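Local coordinates for secreted protein (Streptomyces lividans TK24, PDB 5LXZ), which is a secreted copper metalloradical protein of the galactose oxidase-like family AA5, probably acting as a copper-dependent oxidase, at residues Ser400-Ile412 with Ser421-Ile435. The protein carries 1 engineered substitution. Numbering follows the deposited sequence.
Sequences SLEKGTRYPQASI and SGGSQDYRGRGDSNI. With EDO (1,2-ethanediol), chain L; EDO (1,2-ethanediol), chain J.
Arg406 and Ser424 pair through their backbones in a Kelch motif of the beta-propeller. Arg406 N donates to Ser424 O, and Ser424 N returns a bond to Arg406 O. Gln409 and Ser421 form a second antiparallel hydrogen-bonded pair, where strands 409-412 and 418-421 meet. Between the pairs the packing is tight. Gly423 has backbone angles that call for glycine, and its CA lies 3.0 Å from Arg406 O, close by Thr405 CG2.

Tyr407 reaches into the loop that follows strand 418-421. Its CG lies beside its own backbone N, turned off the staggered position (chi1 -35°), which directs the ring to the loop, where OH accepts a 2.9 Å bond from Arg428 N. Ser424 OG, which donates to Asp426 O, meets the ring edge in plane, 3.4 Å from Tyr407 CD2. A phenylalanine here would probably leave Arg428 N without this acceptor and the loop less firmly held. Arg428 itself salt-bridges Asp216 and touches the copper ligand Tyr460.

The side of Lys403 and Gln425 is looser and more exposed. The two side chains cross at about a right angle, with Lys403 CD 3.9 Å from Gln425 OE1. The tight part resumes at the buried Ile435, whose CD1 packs 3.4 Å from Thr405 OG1, which donates to Lys403 O from above the carbonyl plane.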
loop_
_atom_site.group_PDB
_atom_site.type_symbol
_atom_site.label_atom_id
_atom_site.label_comp_id
_atom_site.label_asym_id
_atom_site.label_seq_id
_atom_site.Cartn_x
_atom_site.Cartn_y
_atom_site.Cartn_z
ATOM N N SER A 400 0.021 18.786 -12.377
ATOM C CA SER A 400 -1.019 17.828 -12.660
ATOM C C SER A 400 -0.677 16.800 -13.717
ATOM O O SER A 400 0.131 17.063 -14.611
ATOM C CB SER A 400 -2.302 18.528 -13.071
ATOM O OG SER A 400 -2.777 19.289 -11.983
ATOM N N LEU A 401 -1.325 15.650 -13.612
ATOM C CA LEU A 401 -1.377 14.650 -14.650
ATOM C C LEU A 401 -2.358 15.122 -15.717
ATOM O O LEU A 401 -3.094 16.106 -15.510
ATOM C CB LEU A 401 -1.848 13.331 -14.062
ATOM C CG LEU A 401 -1.000 12.798 -12.910
ATOM C CD1 LEU A 401 -1.730 11.701 -12.158
ATOM C CD2 LEU A 401 0.340 12.304 -13.406
ATOM N N GLU A 402 -2.397 14.432 -16.835
ATOM C CA GLU A 402 -3.354 14.764 -17.900
ATOM C C GLU A 402 -4.763 14.300 -17.549
ATOM O O GLU A 402 -5.717 15.001 -17.856
ATOM C CB GLU A 402 -2.917 14.213 -19.272
ATOM C CG GLU A 402 -3.906 14.510 -20.405
ATOM C CD GLU A 402 -3.689 13.739 -21.690
ATOM O OE1 GLU A 402 -2.865 12.825 -21.743
ATOM O OE2 GLU A 402 -4.382 14.085 -22.697
ATOM N N LYS A 403 -4.908 13.142 -16.919
ATOM C CA LYS A 403 -6.187 12.508 -16.682
ATOM C C LYS A 403 -6.265 12.143 -15.219
ATOM O O LYS A 403 -5.248 11.927 -14.604
ATOM C CB LYS A 403 -6.266 11.208 -17.490
ATOM C CG LYS A 403 -6.259 11.463 -18.992
ATOM C CD LYS A 403 -6.130 10.168 -19.744
ATOM C CE LYS A 403 -6.024 10.468 -21.229
ATOM N NZ LYS A 403 -6.075 9.233 -22.029
ATOM N N GLY A 404 -7.471 12.048 -14.708
ATOM C CA GLY A 404 -7.668 11.517 -13.381
ATOM C C GLY A 404 -7.122 10.105 -13.349
ATOM O O GLY A 404 -7.362 9.302 -14.235
ATOM N N THR A 405 -6.401 9.801 -12.282
ATOM C CA THR A 405 -5.610 8.559 -12.216
ATOM C C THR A 405 -5.715 7.893 -10.858
ATOM O O THR A 405 -5.113 8.423 -9.906
ATOM C CB THR A 405 -4.127 8.877 -12.488
ATOM O OG1 THR A 405 -3.993 9.576 -13.746
ATOM C CG2 THR A 405 -3.302 7.618 -12.581
ATOM N N ARG A 406 -6.430 6.769 -10.773
ATOM C CA ARG A 406 -6.317 5.850 -9.644
ATOM C C ARG A 406 -5.071 4.981 -9.797
ATOM O O ARG A 406 -4.666 4.632 -10.900
ATOM C CB ARG A 406 -7.502 4.895 -9.573
ATOM C CG ARG A 406 -8.835 5.490 -9.198
ATOM C CD ARG A 406 -9.851 4.409 -9.230
ATOM N NE ARG A 406 -11.146 4.804 -8.712
ATOM C CZ ARG A 406 -11.504 4.775 -7.422
ATOM N NH1 ARG A 406 -10.622 4.482 -6.455
ATOM N NH2 ARG A 406 -12.740 5.057 -7.068
ATOM N N TYR A 407 -4.511 4.535 -8.666
ATOM C CA TYR A 407 -3.463 3.519 -8.663
ATOM C C TYR A 407 -2.127 3.905 -9.323
ATOM O O TYR A 407 -1.432 3.018 -9.782
ATOM C CB TYR A 407 -3.903 2.171 -9.266
ATOM C CG TYR A 407 -5.323 1.774 -9.028
ATOM C CD1 TYR A 407 -5.756 1.259 -7.801
ATOM C CD2 TYR A 407 -6.229 1.833 -10.058
ATOM C CE1 TYR A 407 -7.075 0.875 -7.605
ATOM C CE2 TYR A 407 -7.542 1.454 -9.838
ATOM C CZ TYR A 407 -7.941 0.932 -8.630
ATOM O OH TYR A 407 -9.277 0.539 -8.463
ATOM N N PRO A 408 -1.756 5.187 -9.412
ATOM C CA PRO A 408 -0.469 5.440 -10.080
ATOM C C PRO A 408 0.658 4.792 -9.320
ATOM O O PRO A 408 0.679 4.802 -8.056
ATOM C CB PRO A 408 -0.320 6.969 -10.011
ATOM C CG PRO A 408 -1.104 7.326 -8.783
ATOM C CD PRO A 408 -2.280 6.379 -8.744
ATOM N N GLN A 409 1.578 4.179 -10.072
ATOM C CA GLN A 409 2.845 3.705 -9.488
ATOM C C GLN A 409 3.769 4.895 -9.309
ATOM O O GLN A 409 3.741 5.835 -10.110
ATOM C CB GLN A 409 3.485 2.663 -10.383
ATOM C CG GLN A 409 2.712 1.356 -10.505
ATOM C CD GLN A 409 1.757 1.295 -11.697
ATOM O OE1 GLN A 409 2.203 1.253 -12.848
ATOM N NE2 GLN A 409 0.461 1.288 -11.446
ATOM N N ALA A 410 4.596 4.905 -8.258
ATOM C CA ALA A 410 5.479 5.998 -7.966
ATOM C C ALA A 410 6.714 5.526 -7.265
ATOM O O ALA A 410 6.613 4.965 -6.164
ATOM C CB ALA A 410 4.789 7.103 -7.210
ATOM N N SER A 411 7.865 5.661 -7.913
ATOM C CA SER A 411 9.129 5.155 -7.389
ATOM C C SER A 411 10.176 6.251 -7.429
ATOM O O SER A 411 10.353 6.897 -8.463
ATOM C CB SER A 411 9.616 3.972 -8.232
ATOM O OG SER A 411 8.989 2.735 -7.829
ATOM N N ILE A 412 10.874 6.461 -6.327
ATOM C CA ILE A 412 11.996 7.390 -6.257
ATOM C C ILE A 412 13.180 6.826 -7.036
ATOM O O ILE A 412 13.490 5.633 -6.938
ATOM C CB ILE A 412 12.427 7.592 -4.809
ATOM C CG1 ILE A 412 11.278 8.202 -3.978
ATOM C CG2 ILE A 412 13.663 8.457 -4.730
ATOM C CD1 ILE A 412 11.582 8.140 -2.495
ATOM N N SER A 421 3.868 6.497 -12.973
ATOM C CA SER A 421 3.475 5.726 -14.156
ATOM C C SER A 421 2.200 4.951 -13.946
ATOM O O SER A 421 1.905 4.481 -12.853
ATOM C CB SER A 421 4.639 4.775 -14.539
ATOM O OG SER A 421 4.415 4.110 -15.767
ATOM N N GLY A 422 1.497 4.725 -15.041
ATOM C CA GLY A 422 0.374 3.838 -15.030
ATOM C C GLY A 422 -0.801 4.365 -14.258
ATOM O O GLY A 422 -0.993 5.587 -14.130
ATOM N N GLY A 423 -1.598 3.443 -13.750
ATOM C CA GLY A 423 -2.851 3.774 -13.150
ATOM C C GLY A 423 -4.000 3.687 -14.129
ATOM O O GLY A 423 -3.799 3.274 -15.273
ATOM N N SER A 424 -5.204 4.003 -13.681
ATOM C CA SER A 424 -6.369 3.959 -14.566
ATOM C C SER A 424 -7.294 5.090 -14.242
ATOM O O SER A 424 -7.316 5.617 -13.138
ATOM C CB SER A 424 -7.097 2.640 -14.478
ATOM O OG SER A 424 -7.572 2.393 -13.162
ATOM N N GLN A 425 -8.102 5.473 -15.227
ATOM C CA GLN A 425 -8.968 6.604 -15.018
ATOM C C GLN A 425 -10.188 6.267 -14.151
ATOM O O GLN A 425 -10.798 7.178 -13.573
ATOM C CB GLN A 425 -9.421 7.154 -16.368
ATOM C CG GLN A 425 -10.072 8.520 -16.324
ATOM C CD GLN A 425 -10.131 9.239 -17.701
ATOM O OE1 GLN A 425 -9.591 8.792 -18.681
ATOM N NE2 GLN A 425 -10.763 10.384 -17.715
ATOM N N ASP A 426 -10.540 4.982 -14.081
ATOM C CA ASP A 426 -11.672 4.534 -13.303
ATOM C C ASP A 426 -11.336 3.318 -12.470
ATOM O O ASP A 426 -10.273 2.694 -12.622
ATOM C CB ASP A 426 -12.831 4.263 -14.284
ATOM C CG ASP A 426 -14.208 4.384 -13.654
ATOM O OD1 ASP A 426 -14.389 4.558 -12.410
ATOM O OD2 ASP A 426 -15.188 4.172 -14.428
ATOM N N TYR A 427 -12.268 2.966 -11.604
ATOM C CA TYR A 427 -12.173 1.836 -10.679
ATOM C C TYR A 427 -11.768 0.551 -11.360
ATOM O O TYR A 427 -12.414 0.133 -12.299
ATOM C CB TYR A 427 -13.511 1.685 -9.949
ATOM C CG TYR A 427 -13.569 0.536 -8.993
ATOM C CD1 TYR A 427 -13.054 0.640 -7.696
ATOM C CD2 TYR A 427 -14.163 -0.665 -9.366
ATOM C CE1 TYR A 427 -13.131 -0.414 -6.806
ATOM C CE2 TYR A 427 -14.235 -1.742 -8.505
ATOM C CZ TYR A 427 -13.680 -1.629 -7.229
ATOM O OH TYR A 427 -13.760 -2.669 -6.373
ATOM N N ARG A 428 -10.672 -0.060 -10.914
ATOM C CA ARG A 428 -10.205 -1.328 -11.442
ATOM C C ARG A 428 -10.125 -1.366 -12.964
ATOM O O ARG A 428 -10.417 -2.407 -13.597
ATOM C CB ARG A 428 -10.992 -2.490 -10.880
ATOM C CG ARG A 428 -10.811 -2.661 -9.376
ATOM C CD ARG A 428 -11.394 -3.951 -8.891
ATOM N NE ARG A 428 -10.734 -5.098 -9.491
ATOM C CZ ARG A 428 -11.033 -6.352 -9.218
ATOM N NH1 ARG A 428 -12.021 -6.670 -8.381
ATOM N NH2 ARG A 428 -10.362 -7.310 -9.813
ATOM N N GLY A 429 -9.709 -0.252 -13.551
ATOM C CA GLY A 429 -9.557 -0.208 -14.995
ATOM C C GLY A 429 -10.842 -0.341 -15.796
ATOM O O GLY A 429 -10.750 -0.626 -16.981
ATOM N N ARG A 430 -11.998 -0.181 -15.181
ATOM C CA ARG A 430 -13.227 -0.470 -15.932
ATOM C C ARG A 430 -13.366 0.566 -17.061
ATOM O O ARG A 430 -12.865 1.699 -16.999
ATOM C CB ARG A 430 -14.440 -0.499 -15.023
ATOM C CG ARG A 430 -14.867 0.869 -14.561
ATOM C CD ARG A 430 -16.004 0.811 -13.561
ATOM N NE ARG A 430 -16.149 2.104 -12.933
ATOM C CZ ARG A 430 -16.650 2.323 -11.724
ATOM N NH1 ARG A 430 -17.109 1.338 -11.003
ATOM N NH2 ARG A 430 -16.662 3.551 -11.246
ATOM N N GLY A 431 -14.096 0.137 -18.083
ATOM C CA GLY A 431 -14.151 0.836 -19.364
ATOM C C GLY A 431 -12.808 0.878 -20.083
ATOM O O GLY A 431 -12.520 1.828 -20.816
ATOM N N ASP A 432 -12.000 -0.153 -19.870
ATOM C CA ASP A 432 -10.629 -0.233 -20.406
ATOM C C ASP A 432 -9.898 1.083 -20.216
ATOM O O ASP A 432 -9.343 1.696 -21.151
ATOM C CB ASP A 432 -10.629 -0.701 -21.882
ATOM C CG ASP A 432 -10.748 -2.206 -22.014
ATOM O OD1 ASP A 432 -10.968 -2.920 -21.001
ATOM O OD2 ASP A 432 -10.627 -2.698 -23.168
ATOM N N SER A 433 -9.849 1.524 -18.947
ATOM C CA SER A 433 -9.356 2.842 -18.612
ATOM C C SER A 433 -7.909 2.922 -18.107
ATOM O O SER A 433 -7.516 3.953 -17.587
ATOM C CB SER A 433 -10.295 3.520 -17.621
ATOM O OG SER A 433 -10.349 2.787 -16.405
ATOM N N ASN A 434 -7.129 1.868 -18.312
ATOM C CA ASN A 434 -5.689 1.963 -18.011
ATOM C C ASN A 434 -5.058 3.117 -18.769
ATOM O O ASN A 434 -5.386 3.378 -19.926
ATOM C CB ASN A 434 -4.959 0.687 -18.377
ATOM C CG ASN A 434 -5.206 -0.430 -17.419
ATOM O OD1 ASN A 434 -5.512 -0.197 -16.253
ATOM N ND2 ASN A 434 -5.024 -1.654 -17.884
ATOM N N ILE A 435 -4.206 3.851 -18.078
ATOM C CA ILE A 435 -3.508 5.014 -18.609
ATOM C C ILE A 435 -2.083 4.571 -18.901
ATOM O O ILE A 435 -1.287 4.392 -17.973
ATOM C CB ILE A 435 -3.539 6.179 -17.631
ATOM C CG1 ILE A 435 -4.980 6.587 -17.344
ATOM C CG2 ILE A 435 -2.748 7.357 -18.174
ATOM C CD1 ILE A 435 -5.119 7.468 -16.100
HETATM C C1 EDO L . -12.179 -10.060 -9.639
HETATM O O1 EDO L . -12.083 -9.811 -8.241
HETATM C C2 EDO L . -10.891 -10.476 -10.322
HETATM O O2 EDO L . -11.051 -10.309 -11.761
HETATM C C1 EDO J . -18.149 -2.100 -9.977
HETATM O O1 EDO J . -18.575 -0.816 -9.480
HETATM C C2 EDO J . -18.897 -2.284 -11.298
HETATM O O2 EDO J . -18.319 -1.417 -12.233
HETATM O O HOH W 1 3.063 1.761 -15.366
#